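Local coordinates for protein catalase-3 (Neurospora crassa, PDB 4AJ9) that breaks hydrogen peroxide down into dioxygen and water with a bound heme, probably protecting cells from its toxic effects, at residues H156-S161 with A169-D174; G198-Y203 with D253-D258; T453-Q458 with F674-D679; V534-T539 with A587-E592. One frame throughout, in Å; residues are numbered along the deposited sequence.

Interaction 1 (H156-S161 with A169-D174); sequences HSVKPS and AATAHD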
loop_
_atom_site.group_PDB
_atom_site.type_symbol
_atom_site.label_atom_id
_atom_site.label_comp_id
_atom_site.label_asym_id
_atom_site.label_seq_id
_atom_site.Cartn_x
_atom_site.Cartn_y
_atom_site.Cartn_z
ATOM N N HIS C 156 -23.299 -0.769 6.146
ATOM C CA HIS C 156 -23.599 -1.741 5.098
ATOM C C HIS C 156 -25.064 -1.681 4.645
ATOM O O HIS C 156 -25.355 -1.770 3.453
ATOM C CB HIS C 156 -23.298 -3.167 5.564
ATOM C CG HIS C 156 -21.845 -3.522 5.531
ATOM N ND1 HIS C 156 -21.386 -4.798 5.782
ATOM C CD2 HIS C 156 -20.749 -2.765 5.292
ATOM C CE1 HIS C 156 -20.066 -4.813 5.690
ATOM N NE2 HIS C 156 -19.654 -3.589 5.406
ATOM N N SER C 157 -25.978 -1.534 5.601
ATOM C CA SER C 157 -27.402 -1.578 5.292
ATOM C C SER C 157 -27.837 -0.333 4.524
ATOM O O SER C 157 -28.729 -0.397 3.666
ATOM C CB SER C 157 -28.239 -1.717 6.580
ATOM O OG SER C 157 -28.450 -0.456 7.214
ATOM N N VAL C 158 -27.194 0.789 4.830
ATOM C CA VAL C 158 -27.537 2.077 4.233
ATOM C C VAL C 158 -26.856 2.302 2.871
ATOM O O VAL C 158 -27.421 2.932 1.972
ATOM C CB VAL C 158 -27.228 3.216 5.225
ATOM C CG1 VAL C 158 -27.138 4.552 4.528
ATOM C CG2 VAL C 158 -28.285 3.238 6.334
ATOM N N LYS C 159 -25.656 1.763 2.711
ATOM C CA LYS C 159 -24.932 1.860 1.440
ATOM C C LYS C 159 -25.549 0.940 0.368
ATOM O O LYS C 159 -26.431 0.127 0.667
ATOM C CB LYS C 159 -23.425 1.643 1.655
ATOM C CG LYS C 159 -22.684 2.950 1.932
ATOM C CD LYS C 159 -21.239 2.740 2.361
ATOM C CE LYS C 159 -20.531 4.066 2.672
ATOM N NZ LYS C 159 -20.118 4.878 1.472
ATOM N N PRO C 160 -25.126 1.084 -0.898
ATOM C CA PRO C 160 -25.840 0.339 -1.950
ATOM C C PRO C 160 -25.820 -1.173 -1.747
ATOM O O PRO C 160 -24.869 -1.713 -1.184
ATOM C CB PRO C 160 -25.052 0.688 -3.225
ATOM C CG PRO C 160 -24.402 2.028 -2.911
ATOM C CD PRO C 160 -24.049 1.929 -1.443
ATOM N N SER C 161 -26.875 -1.843 -2.207
ATOM C CA SER C 161 -26.936 -3.305 -2.198
ATOM C C SER C 161 -25.660 -3.878 -2.802
ATOM O O SER C 161 -25.175 -3.392 -3.831
ATOM C CB SER C 161 -28.157 -3.796 -2.981
ATOM O OG SER C 161 -28.389 -5.177 -2.775
ATOM N N ALA C 169 -26.113 6.827 -2.601
ATOM C CA ALA C 169 -26.392 7.954 -1.710
ATOM C C ALA C 169 -27.863 8.011 -1.311
ATOM O O ALA C 169 -28.506 9.051 -1.441
ATOM C CB ALA C 169 -25.996 9.264 -2.391
ATOM N N ALA C 170 -28.403 6.904 -0.827
ATOM C CA ALA C 170 -29.823 6.889 -0.498
ATOM C C ALA C 170 -30.181 5.831 0.534
ATOM O O ALA C 170 -29.675 4.714 0.502
ATOM C CB ALA C 170 -30.631 6.687 -1.757
ATOM N N THR C 171 -31.059 6.197 1.458
ATOM C CA THR C 171 -31.592 5.240 2.415
ATOM C C THR C 171 -32.858 4.588 1.873
ATOM O O THR C 171 -33.428 3.698 2.499
ATOM C CB THR C 171 -31.894 5.904 3.757
ATOM O OG1 THR C 171 -32.630 7.117 3.536
ATOM C CG2 THR C 171 -30.599 6.230 4.496
ATOM N N ALA C 172 -33.281 5.015 0.688
ATOM C CA ALA C 172 -34.547 4.546 0.110
ATOM C C ALA C 172 -34.423 3.183 -0.552
ATOM O O ALA C 172 -34.582 3.060 -1.763
ATOM C CB ALA C 172 -35.096 5.582 -0.895
ATOM N N HIS C 173 -34.125 2.160 0.239
ATOM C CA HIS C 173 -34.098 0.794 -0.275
ATOM C C HIS C 173 -34.276 -0.216 0.844
ATOM O O HIS C 173 -34.111 0.111 2.017
ATOM C CB HIS C 173 -32.810 0.505 -1.049
ATOM C CG HIS C 173 -31.559 0.822 -0.289
ATOM N ND1 HIS C 173 -30.697 -0.154 0.164
ATOM C CD2 HIS C 173 -31.013 2.008 0.076
ATOM C CE1 HIS C 173 -29.675 0.417 0.782
ATOM N NE2 HIS C 173 -29.844 1.727 0.746
ATOM N N ASP C 174 -34.592 -1.449 0.462
ATOM C CA ASP C 174 -34.964 -2.496 1.407
ATOM C C ASP C 174 -34.030 -2.647 2.604
ATOM O O ASP C 174 -34.485 -2.673 3.750
ATOM C CB ASP C 174 -35.090 -3.846 0.693
ATOM C CG ASP C 174 -36.330 -3.929 -0.171
ATOM O OD1 ASP C 174 -36.584 -2.985 -0.950
ATOM O OD2 ASP C 174 -37.069 -4.923 -0.045
HETATM O O HOH W 1 -26.615 4.387 -0.522
#
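H173 brings its imidazole up to the last carbonyls of helix 151-158, at the C-terminal end of this helix in the heme-binding catalase domain. NE2 donates to V158 O over 3.0 Å with an N-H...O angle of 151°. The oxygen lies almost in the ring plane, whereas NE2 stands above the plane of the carbonyl, 54° out of it. The neighbouring CE1 falls among further carbonyl oxygens, 3.1 Å from S157 O and 3.3 Å from K159 O, both oblique to the ring. The imidazole reaches this place with CG held between its own backbone N and carbonyl carbon (chi1 53°). The loop between helix 151-158 and helix 174-182 is thus tied to the end of the first helix: H173 ends an inverse gamma turn centred on A172, its N bonding to T171 O at 2.8 Å, and stands at the N-cap position of helix 174-182. An alanine at H173 would probably leave V158 O without its imidazole donor and open a gap beside the carbonyls of S157 and K159. Water 1 probably adds a second link: it accepts from A170 N at 3.1 Å and lies 3.0 Å from V158 O, to which it can donate, though it has more acceptors in reach than protons. Alongside, V158 CG1 comes 3.8 Å from T171 CG2; V158 was modelled in two conformers, which makes this touch doubtful. T171 OG1 bonds to E467, and K159 NZ to A107 O. H156 stacks on H396 of the second subunit and bonds to E57 of the third.

Interaction 2 (G198-Y203 with D253-D258); sequences GIPRSY and DFHRQD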
loop_
_atom_site.group_PDB
_atom_site.type_symbol
_atom_site.label_atom_id
_atom_site.label_comp_id
_atom_site.label_asym_id
_atom_site.label_seq_id
_atom_site.Cartn_x
_atom_site.Cartn_y
_atom_site.Cartn_z
ATOM N N GLY C 198 -32.031 16.561 6.799
ATOM C CA GLY C 198 -31.579 15.626 5.781
ATOM C C GLY C 198 -31.280 16.321 4.470
ATOM O O GLY C 198 -30.510 15.804 3.648
ATOM N N ILE C 199 -31.896 17.492 4.274
ATOM C CA ILE C 199 -31.759 18.255 3.027
ATOM C C ILE C 199 -31.552 19.756 3.255
ATOM O O ILE C 199 -32.369 20.596 2.823
ATOM C CB ILE C 199 -32.962 18.036 2.079
ATOM C CG1 ILE C 199 -34.293 18.208 2.828
ATOM C CG2 ILE C 199 -32.901 16.671 1.463
ATOM C CD1 ILE C 199 -35.541 18.014 1.922
ATOM N N PRO C 200 -30.445 20.105 3.923
ATOM C CA PRO C 200 -30.128 21.496 4.242
ATOM C C PRO C 200 -29.907 22.301 2.982
ATOM O O PRO C 200 -29.491 21.757 1.945
ATOM C CB PRO C 200 -28.811 21.381 5.029
ATOM C CG PRO C 200 -28.227 20.081 4.595
ATOM C CD PRO C 200 -29.404 19.180 4.405
ATOM N N ARG C 201 -30.186 23.593 3.081
ATOM C CA ARG C 201 -29.961 24.543 1.995
ATOM C C ARG C 201 -28.471 24.715 1.708
ATOM O O ARG C 201 -28.069 24.914 0.556
ATOM C CB ARG C 201 -30.618 25.886 2.343
ATOM C CG ARG C 201 -30.063 27.085 1.594
ATOM C CD ARG C 201 -30.230 26.957 0.071
ATOM N NE ARG C 201 -29.823 28.211 -0.551
ATOM C CZ ARG C 201 -28.555 28.547 -0.762
ATOM N NH1 ARG C 201 -27.578 27.706 -0.438
ATOM N NH2 ARG C 201 -28.265 29.718 -1.305
ATOM N N SER C 202 -27.644 24.626 2.746
ATOM C CA SER C 202 -26.190 24.674 2.561
ATOM C C SER C 202 -25.489 24.247 3.835
ATOM O O SER C 202 -26.134 24.096 4.876
ATOM C CB SER C 202 -25.734 26.082 2.196
ATOM O OG SER C 202 -25.544 26.868 3.363
ATOM N N TYR C 203 -24.169 24.052 3.753
ATOM C CA TYR C 203 -23.360 23.743 4.932
ATOM C C TYR C 203 -23.461 24.908 5.900
ATOM O O TYR C 203 -23.429 24.727 7.118
ATOM C CB TYR C 203 -21.890 23.571 4.553
ATOM C CG TYR C 203 -21.577 22.447 3.578
ATOM C CD1 TYR C 203 -22.306 21.262 3.567
ATOM C CD2 TYR C 203 -20.503 22.565 2.700
ATOM C CE1 TYR C 203 -21.980 20.223 2.659
ATOM C CE2 TYR C 203 -20.182 21.562 1.816
ATOM C CZ TYR C 203 -20.909 20.390 1.803
ATOM O OH TYR C 203 -20.545 19.413 0.896
ATOM N N ASP C 253 -22.837 19.758 -7.245
ATOM C CA ASP C 253 -21.855 20.493 -6.455
ATOM C C ASP C 253 -22.459 21.673 -5.706
ATOM O O ASP C 253 -21.748 22.579 -5.273
ATOM C CB ASP C 253 -20.748 20.982 -7.377
ATOM C CG ASP C 253 -20.044 19.834 -8.072
ATOM O OD1 ASP C 253 -19.512 18.974 -7.348
ATOM O OD2 ASP C 253 -20.051 19.773 -9.322
ATOM N N PHE C 254 -23.773 21.651 -5.548
ATOM C CA PHE C 254 -24.488 22.816 -5.034
ATOM C C PHE C 254 -23.897 23.306 -3.712
ATOM O O PHE C 254 -23.647 24.502 -3.537
ATOM C CB PHE C 254 -25.970 22.470 -4.873
ATOM C CG PHE C 254 -26.828 23.611 -4.347
ATOM C CD1 PHE C 254 -27.142 24.699 -5.159
ATOM C CD2 PHE C 254 -27.372 23.556 -3.068
ATOM C CE1 PHE C 254 -27.947 25.731 -4.691
ATOM C CE2 PHE C 254 -28.182 24.582 -2.597
ATOM C CZ PHE C 254 -28.467 25.677 -3.415
ATOM N N HIS C 255 -23.676 22.391 -2.774
ATOM C CA HIS C 255 -23.206 22.796 -1.446
ATOM C C HIS C 255 -21.730 23.207 -1.430
ATOM O O HIS C 255 -21.361 24.197 -0.794
ATOM C CB HIS C 255 -23.469 21.710 -0.401
ATOM C CG HIS C 255 -24.911 21.570 -0.018
ATOM N ND1 HIS C 255 -25.398 20.471 0.657
ATOM C CD2 HIS C 255 -25.974 22.390 -0.214
ATOM C CE1 HIS C 255 -26.697 20.615 0.856
ATOM N NE2 HIS C 255 -27.072 21.771 0.332
ATOM N N ARG C 256 -20.872 22.448 -2.104
ATOM C CA ARG C 256 -19.476 22.856 -2.135
ATOM C C ARG C 256 -19.303 24.165 -2.907
ATOM O O ARG C 256 -18.439 24.959 -2.569
ATOM C CB ARG C 256 -18.540 21.753 -2.655
ATOM C CG ARG C 256 -18.725 21.332 -4.091
ATOM C CD ARG C 256 -17.634 20.320 -4.497
ATOM N NE ARG C 256 -17.625 19.155 -3.601
ATOM C CZ ARG C 256 -16.820 18.105 -3.730
ATOM N NH1 ARG C 256 -15.943 18.048 -4.723
ATOM N NH2 ARG C 256 -16.901 17.099 -2.865
ATOM N N GLN C 257 -20.115 24.386 -3.941
ATOM C CA GLN C 257 -20.082 25.670 -4.637
ATOM C C GLN C 257 -20.572 26.807 -3.724
ATOM O O GLN C 257 -19.986 27.896 -3.707
ATOM C CB GLN C 257 -20.907 25.625 -5.933
ATOM C CG GLN C 257 -20.727 26.856 -6.827
ATOM C CD GLN C 257 -19.396 26.851 -7.578
ATOM O OE1 GLN C 257 -19.172 26.016 -8.460
ATOM N NE2 GLN C 257 -18.511 27.790 -7.237
ATOM N N ASP C 258 -21.645 26.559 -2.973
ATOM C CA ASP C 258 -22.205 27.585 -2.082
ATOM C C ASP C 258 -21.153 28.055 -1.066
ATOM O O ASP C 258 -20.964 29.249 -0.850
ATOM C CB ASP C 258 -23.469 27.061 -1.378
ATOM C CG ASP C 258 -23.878 27.911 -0.194
ATOM O OD1 ASP C 258 -23.191 27.857 0.854
ATOM O OD2 ASP C 258 -24.888 28.640 -0.305
HETATM O O HOH W 2 -25.586 31.246 -1.523
HETATM O O HOH W 3 -19.323 18.611 -1.429
HETATM O O HOH W 4 -22.447 25.294 1.625
#
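The guanidinium of R201 carries F254 CZ over one face, 3.6 Å above its plane and toward the rim, while D258 OD2 and water 2 sit at its edge. On the ring of Y203, one face receives H255 CB in a CH-pi contact, 3.8 Å from the centroid. H255 in turn has S202 C over a face and P200 O at its edge, and the edge of F254 meets R201 O. A loop, 198-203, is thereby laid across the first turns of helix 254-264 in the buried interior of the catalase domain. R201 NH1 donates to D258 OD2 in a salt bridge of 2.9 Å with an N-H...O angle of 161°, meeting the oxygen from above the carboxylate plane; the two planes stand 89° apart. A bend at chi2 sets R201 CD 4.1 Å from F254 CZ. R201 NE also pairs with D586, and D258 OD1 with R204. A leucine in place of R201 would probably leave D586 and D258 OD2 without this charged partner. H255 NE2 donates only weakly to P200 O, at 2.9 Å and a bent angle of 124°. Water 4 joins both segments: it accepts from Y203 N at 3.0 Å and donates to H255 O at 2.9 Å and D258 OD1 at 2.8 Å.

Interaction 3 (T453-Q458 with F674-D679); sequences TPVEQQ and FAVDGD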
loop_
_atom_site.group_PDB
_atom_site.type_symbol
_atom_site.label_atom_id
_atom_site.label_comp_id
_atom_site.label_asym_id
_atom_site.label_seq_id
_atom_site.Cartn_x
_atom_site.Cartn_y
_atom_site.Cartn_z
ATOM N N THR C 453 -43.088 22.150 13.467
ATOM C CA THR C 453 -44.318 22.780 12.992
ATOM C C THR C 453 -45.163 21.773 12.209
ATOM O O THR C 453 -44.666 20.719 11.793
ATOM C CB THR C 453 -44.042 24.014 12.098
ATOM O OG1 THR C 453 -43.606 23.586 10.804
ATOM C CG2 THR C 453 -42.990 24.911 12.718
ATOM N N PRO C 454 -46.456 22.076 12.025
ATOM C CA PRO C 454 -47.348 21.131 11.348
ATOM C C PRO C 454 -46.889 20.734 9.938
ATOM O O PRO C 454 -46.971 19.558 9.598
ATOM C CB PRO C 454 -48.673 21.894 11.281
ATOM C CG PRO C 454 -48.634 22.781 12.487
ATOM C CD PRO C 454 -47.195 23.214 12.604
ATOM N N VAL C 455 -46.451 21.688 9.128
ATOM C CA VAL C 455 -46.009 21.376 7.769
ATOM C C VAL C 455 -44.645 20.688 7.822
ATOM O O VAL C 455 -44.328 19.822 7.001
ATOM C CB VAL C 455 -45.923 22.644 6.897
ATOM C CG1 VAL C 455 -45.291 22.317 5.538
ATOM C CG2 VAL C 455 -47.312 23.248 6.714
ATOM N N GLU C 456 -43.846 21.084 8.804
ATOM C CA GLU C 456 -42.557 20.453 9.052
ATOM C C GLU C 456 -42.753 18.980 9.396
ATOM O O GLU C 456 -42.024 18.117 8.907
ATOM C CB GLU C 456 -41.847 21.174 10.190
ATOM C CG GLU C 456 -40.355 21.004 10.195
ATOM C CD GLU C 456 -39.665 21.999 11.105
ATOM O OE1 GLU C 456 -40.333 22.541 12.021
ATOM O OE2 GLU C 456 -38.457 22.233 10.898
ATOM N N GLN C 457 -43.748 18.693 10.233
ATOM C CA GLN C 457 -44.114 17.308 10.538
ATOM C C GLN C 457 -44.556 16.604 9.264
ATOM O O GLN C 457 -44.285 15.416 9.058
ATOM C CB GLN C 457 -45.240 17.263 11.577
ATOM C CG GLN C 457 -44.839 17.719 12.973
ATOM C CD GLN C 457 -46.004 17.643 13.953
ATOM O OE1 GLN C 457 -47.159 17.731 13.548
ATOM N NE2 GLN C 457 -45.706 17.461 15.241
ATOM N N GLN C 458 -45.237 17.343 8.396
ATOM C CA GLN C 458 -45.713 16.751 7.154
ATOM C C GLN C 458 -44.530 16.360 6.263
ATOM O O GLN C 458 -44.568 15.331 5.602
ATOM C CB GLN C 458 -46.670 17.696 6.416
ATOM C CG GLN C 458 -47.354 17.053 5.205
ATOM C CD GLN C 458 -48.304 15.938 5.581
ATOM O OE1 GLN C 458 -49.332 16.169 6.221
ATOM N NE2 GLN C 458 -47.978 14.721 5.169
ATOM N N PHE C 674 -47.882 23.925 0.763
ATOM C CA PHE C 674 -47.769 22.481 0.908
ATOM C C PHE C 674 -48.953 21.868 1.635
ATOM O O PHE C 674 -49.233 22.216 2.781
ATOM C CB PHE C 674 -46.465 22.133 1.620
ATOM C CG PHE C 674 -45.260 22.633 0.895
ATOM C CD1 PHE C 674 -44.802 23.921 1.107
ATOM C CD2 PHE C 674 -44.619 21.839 -0.046
ATOM C CE1 PHE C 674 -43.703 24.401 0.423
ATOM C CE2 PHE C 674 -43.520 22.322 -0.735
ATOM C CZ PHE C 674 -43.065 23.599 -0.498
ATOM N N ALA C 675 -49.639 20.956 0.953
ATOM C CA ALA C 675 -50.802 20.271 1.510
ATOM C C ALA C 675 -50.440 19.406 2.719
ATOM O O ALA C 675 -49.466 18.653 2.689
ATOM C CB ALA C 675 -51.465 19.408 0.436
ATOM N N VAL C 676 -51.240 19.509 3.773
ATOM C CA VAL C 676 -51.107 18.648 4.942
ATOM C C VAL C 676 -52.221 17.606 4.912
ATOM O O VAL C 676 -53.292 17.871 4.371
ATOM C CB VAL C 676 -51.194 19.449 6.252
ATOM C CG1 VAL C 676 -51.247 18.511 7.442
ATOM C CG2 VAL C 676 -50.010 20.386 6.373
ATOM N N ASP C 677 -51.960 16.422 5.468
ATOM C CA ASP C 677 -52.935 15.339 5.451
ATOM C C ASP C 677 -54.256 15.834 6.018
ATOM O O ASP C 677 -54.276 16.459 7.072
ATOM C CB ASP C 677 -52.428 14.147 6.260
ATOM C CG ASP C 677 -51.263 13.457 5.596
ATOM O OD1 ASP C 677 -51.313 13.289 4.359
ATOM O OD2 ASP C 677 -50.288 13.103 6.302
ATOM N N GLY C 678 -55.348 15.552 5.311
ATOM C CA GLY C 678 -56.666 16.000 5.725
ATOM C C GLY C 678 -57.186 17.165 4.901
ATOM O O GLY C 678 -58.395 17.396 4.836
ATOM N N ASP C 679 -56.276 17.891 4.258
ATOM C CA ASP C 679 -56.640 19.086 3.496
ATOM C C ASP C 679 -57.599 18.823 2.343
ATOM O O ASP C 679 -58.445 19.664 2.038
ATOM C CB ASP C 679 -55.394 19.798 2.958
ATOM C CG ASP C 679 -54.672 20.596 4.025
ATOM O OD1 ASP C 679 -55.233 20.761 5.136
ATOM O OD2 ASP C 679 -53.543 21.055 3.752
#
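F674 sets its CB 4.1 Å from V455 CG1, the side chains crossing at about a right angle; its ring leads away from helix 454-468's first turn to meet F459 edge-to-face. At A675 it is the backbone that counts, O lying 3.7 Å from Q458 CG. V676 splits its two branches: CG2 packs 3.9 Å from V455 CG2, and CG1 comes 3.3 Å from Q458 OE1. D677 then carries the polar part of the contact, exchanging two hydrogen bonds with one amide group. Its backbone N donates to Q458 OE1 at 2.7 Å with an N-H...O angle of 163°, and Q458 NE2 donates back to D677 OD2 at 3.0 Å. NE2 stands above the carboxylate plane, and the amide and carboxylate planes are 88° apart. Q458 aims at D677 with CG anti to the backbone N (chi1 -172°) and a bend at chi2. The motif on this side, in the tail following helix 654-667, is a type II beta turn from V676 to D679, with G678 at its third position at positive phi, where a CB would press on the carbonyl O of D677. D679 closes the turn twice, through its N to V676 O and through OD2, which accepts from V676 N at 2.8 Å. On the other side T453 and E456 form a capping box that starts helix 454-468. R494 and R465 pair with the D677 carboxylate, R494 also bonding to Q458 OE1, and D677 packs on P606 of the third subunit.

Interaction 4 (V534-T539 with A587-E592); sequences VGVLST and AVVVAE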
loop_
_atom_site.group_PDB
_atom_site.type_symbol
_atom_site.label_atom_id
_atom_site.label_comp_id
_atom_site.label_asym_id
_atom_site.label_seq_id
_atom_site.Cartn_x
_atom_site.Cartn_y
_atom_site.Cartn_z
ATOM N N VAL C 534 -30.773 35.284 -6.235
ATOM C CA VAL C 534 -31.977 35.686 -6.946
ATOM C C VAL C 534 -31.777 35.456 -8.437
ATOM O O VAL C 534 -30.818 35.949 -9.021
ATOM C CB VAL C 534 -32.301 37.161 -6.680
ATOM C CG1 VAL C 534 -33.597 37.557 -7.367
ATOM C CG2 VAL C 534 -32.386 37.409 -5.182
ATOM N N GLY C 535 -32.662 34.673 -9.039
ATOM C CA GLY C 535 -32.665 34.514 -10.475
ATOM C C GLY C 535 -33.631 35.513 -11.084
ATOM O O GLY C 535 -34.831 35.469 -10.818
ATOM N N VAL C 536 -33.111 36.427 -11.888
ATOM C CA VAL C 536 -33.971 37.374 -12.585
ATOM C C VAL C 536 -34.206 36.889 -14.012
ATOM O O VAL C 536 -33.273 36.841 -14.815
ATOM C CB VAL C 536 -33.340 38.760 -12.616
ATOM C CG1 VAL C 536 -34.246 39.731 -13.361
ATOM C CG2 VAL C 536 -33.068 39.243 -11.203
ATOM N N LEU C 537 -35.444 36.503 -14.307
ATOM C CA LEU C 537 -35.822 36.030 -15.633
ATOM C C LEU C 537 -36.093 37.208 -16.570
ATOM O O LEU C 537 -37.055 37.954 -16.373
ATOM C CB LEU C 537 -37.070 35.151 -15.540
ATOM C CG LEU C 537 -37.010 34.085 -14.443
ATOM C CD1 LEU C 537 -38.131 33.062 -14.591
ATOM C CD2 LEU C 537 -35.650 33.403 -14.489
ATOM N N SER C 538 -35.249 37.366 -17.586
ATOM C CA SER C 538 -35.367 38.479 -18.529
ATOM C C SER C 538 -35.417 38.013 -19.984
ATOM O O SER C 538 -35.681 36.842 -20.272
ATOM C CB SER C 538 -34.210 39.469 -18.331
ATOM O OG SER C 538 -34.434 40.687 -19.033
ATOM N N THR C 539 -35.153 38.936 -20.903
ATOM C CA THR C 539 -35.183 38.618 -22.324
ATOM C C THR C 539 -34.288 39.577 -23.089
ATOM O O THR C 539 -34.072 40.703 -22.646
ATOM C CB THR C 539 -36.628 38.645 -22.886
ATOM O OG1 THR C 539 -36.605 38.402 -24.299
ATOM C CG2 THR C 539 -37.301 39.992 -22.611
ATOM N N ALA C 587 -34.781 32.807 -4.731
ATOM C CA ALA C 587 -35.944 33.586 -5.167
ATOM C C ALA C 587 -35.925 33.742 -6.692
ATOM O O ALA C 587 -34.861 33.762 -7.302
ATOM C CB ALA C 587 -35.957 34.958 -4.474
ATOM N N VAL C 588 -37.101 33.837 -7.308
ATOM C CA VAL C 588 -37.191 33.983 -8.759
ATOM C C VAL C 588 -38.039 35.203 -9.120
ATOM O O VAL C 588 -39.186 35.320 -8.694
ATOM C CB VAL C 588 -37.778 32.727 -9.421
ATOM C CG1 VAL C 588 -37.929 32.937 -10.922
ATOM C CG2 VAL C 588 -36.887 31.536 -9.138
ATOM N N VAL C 589 -37.469 36.121 -9.890
ATOM C CA VAL C 589 -38.187 37.338 -10.249
ATOM C C VAL C 589 -38.206 37.569 -11.756
ATOM O O VAL C 589 -37.161 37.589 -12.406
ATOM C CB VAL C 589 -37.599 38.577 -9.541
ATOM C CG1 VAL C 589 -37.855 38.501 -8.045
ATOM C CG2 VAL C 589 -36.113 38.696 -9.823
ATOM N N VAL C 590 -39.404 37.735 -12.306
ATOM C CA VAL C 590 -39.547 38.005 -13.727
ATOM C C VAL C 590 -39.410 39.507 -13.941
ATOM O O VAL C 590 -40.144 40.294 -13.341
ATOM C CB VAL C 590 -40.878 37.485 -14.266
ATOM C CG1 VAL C 590 -40.867 37.481 -15.793
ATOM C CG2 VAL C 590 -41.120 36.083 -13.745
ATOM N N ALA C 591 -38.441 39.900 -14.764
ATOM C CA ALA C 591 -38.220 41.311 -15.066
ATOM C C ALA C 591 -39.264 41.784 -16.061
ATOM O O ALA C 591 -39.702 41.017 -16.915
ATOM C CB ALA C 591 -36.806 41.540 -15.618
ATOM N N GLU C 592 -39.670 43.045 -15.948
ATOM C CA GLU C 592 -40.707 43.570 -16.832
ATOM C C GLU C 592 -40.346 43.341 -18.291
ATOM O O GLU C 592 -39.229 43.634 -18.712
ATOM C CB GLU C 592 -40.948 45.054 -16.580
ATOM C CG GLU C 592 -42.133 45.596 -17.357
ATOM C CD GLU C 592 -42.583 46.952 -16.860
ATOM O OE1 GLU C 592 -41.710 47.777 -16.513
ATOM O OE2 GLU C 592 -43.812 47.181 -16.804
#
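V536 and V589 are bridge partners whose side chains cross obliquely at the tight centre of two parallel strands; the axes of 534-537 and 587-590 have a closest approach of 4.6 Å and run at 20°. These are the inner pair of a six-stranded parallel sheet in order 3-2-1-4-5-6, the Rossmann-like topology expected for the C-terminal domain of long catalases, of the glutaminase I clan. On the face bearing V534, V536, A587 and V589, packing is close: V589 CG2, held between its backbone N and carbonyl carbon, approaches V536 CG2 to 3.4 Å and V534 CG1 to 3.7 Å. V589 has two deposited conformers, so both distances, and above all the shorter, hold for one conformer only and are doubtful. Helix 544-557 covers V536 here, while helix 654-667 covers A587 and V589. On the face of L537, V588 and V590, where G535 has no side chain, packing across the pair rests on L537. With CG anti to its carbonyl carbon (chi1 -48°), it lays CD1 3.7 Å from V588 CG1 and reaches V590 CG2 at 4.3 Å; helix 612-622 packs over all three. Looser is the C-terminal end, where S538 OG is 4.2 Å from A591 CB and turns to S544 OG, while the partly exposed E592 points away and bonds to S632 N. Backbone bonds hold the ladder: G535 and L537 use both N and O toward A587, V589 and A591. V589 N donates to G535 O at 173°, and the last rung runs from A591 N to L537 O at 2.9 Å.

Overall arrangement
From the N terminus, interaction 1 comes first, closing a short loop of seven residues between helix 151-158 and helix 174-182. Interaction 2 follows in series, closing a loop of 49 residues that contains strands of the antiparallel sheet and helix 241-250; the nearest atoms of the two are about 9 Å apart, and both lie in the catalase domain. Interaction 3 spans 215 residues, joining helix 454-468 to the C-terminal tail. Within that long loop nests interaction 4, which pairs two strands of the parallel sheet across 47 residues. No two contacts cross or touch. Interactions 1, 2 and 3 also reach the third subunit, whereas interaction 4 stays within its own chain.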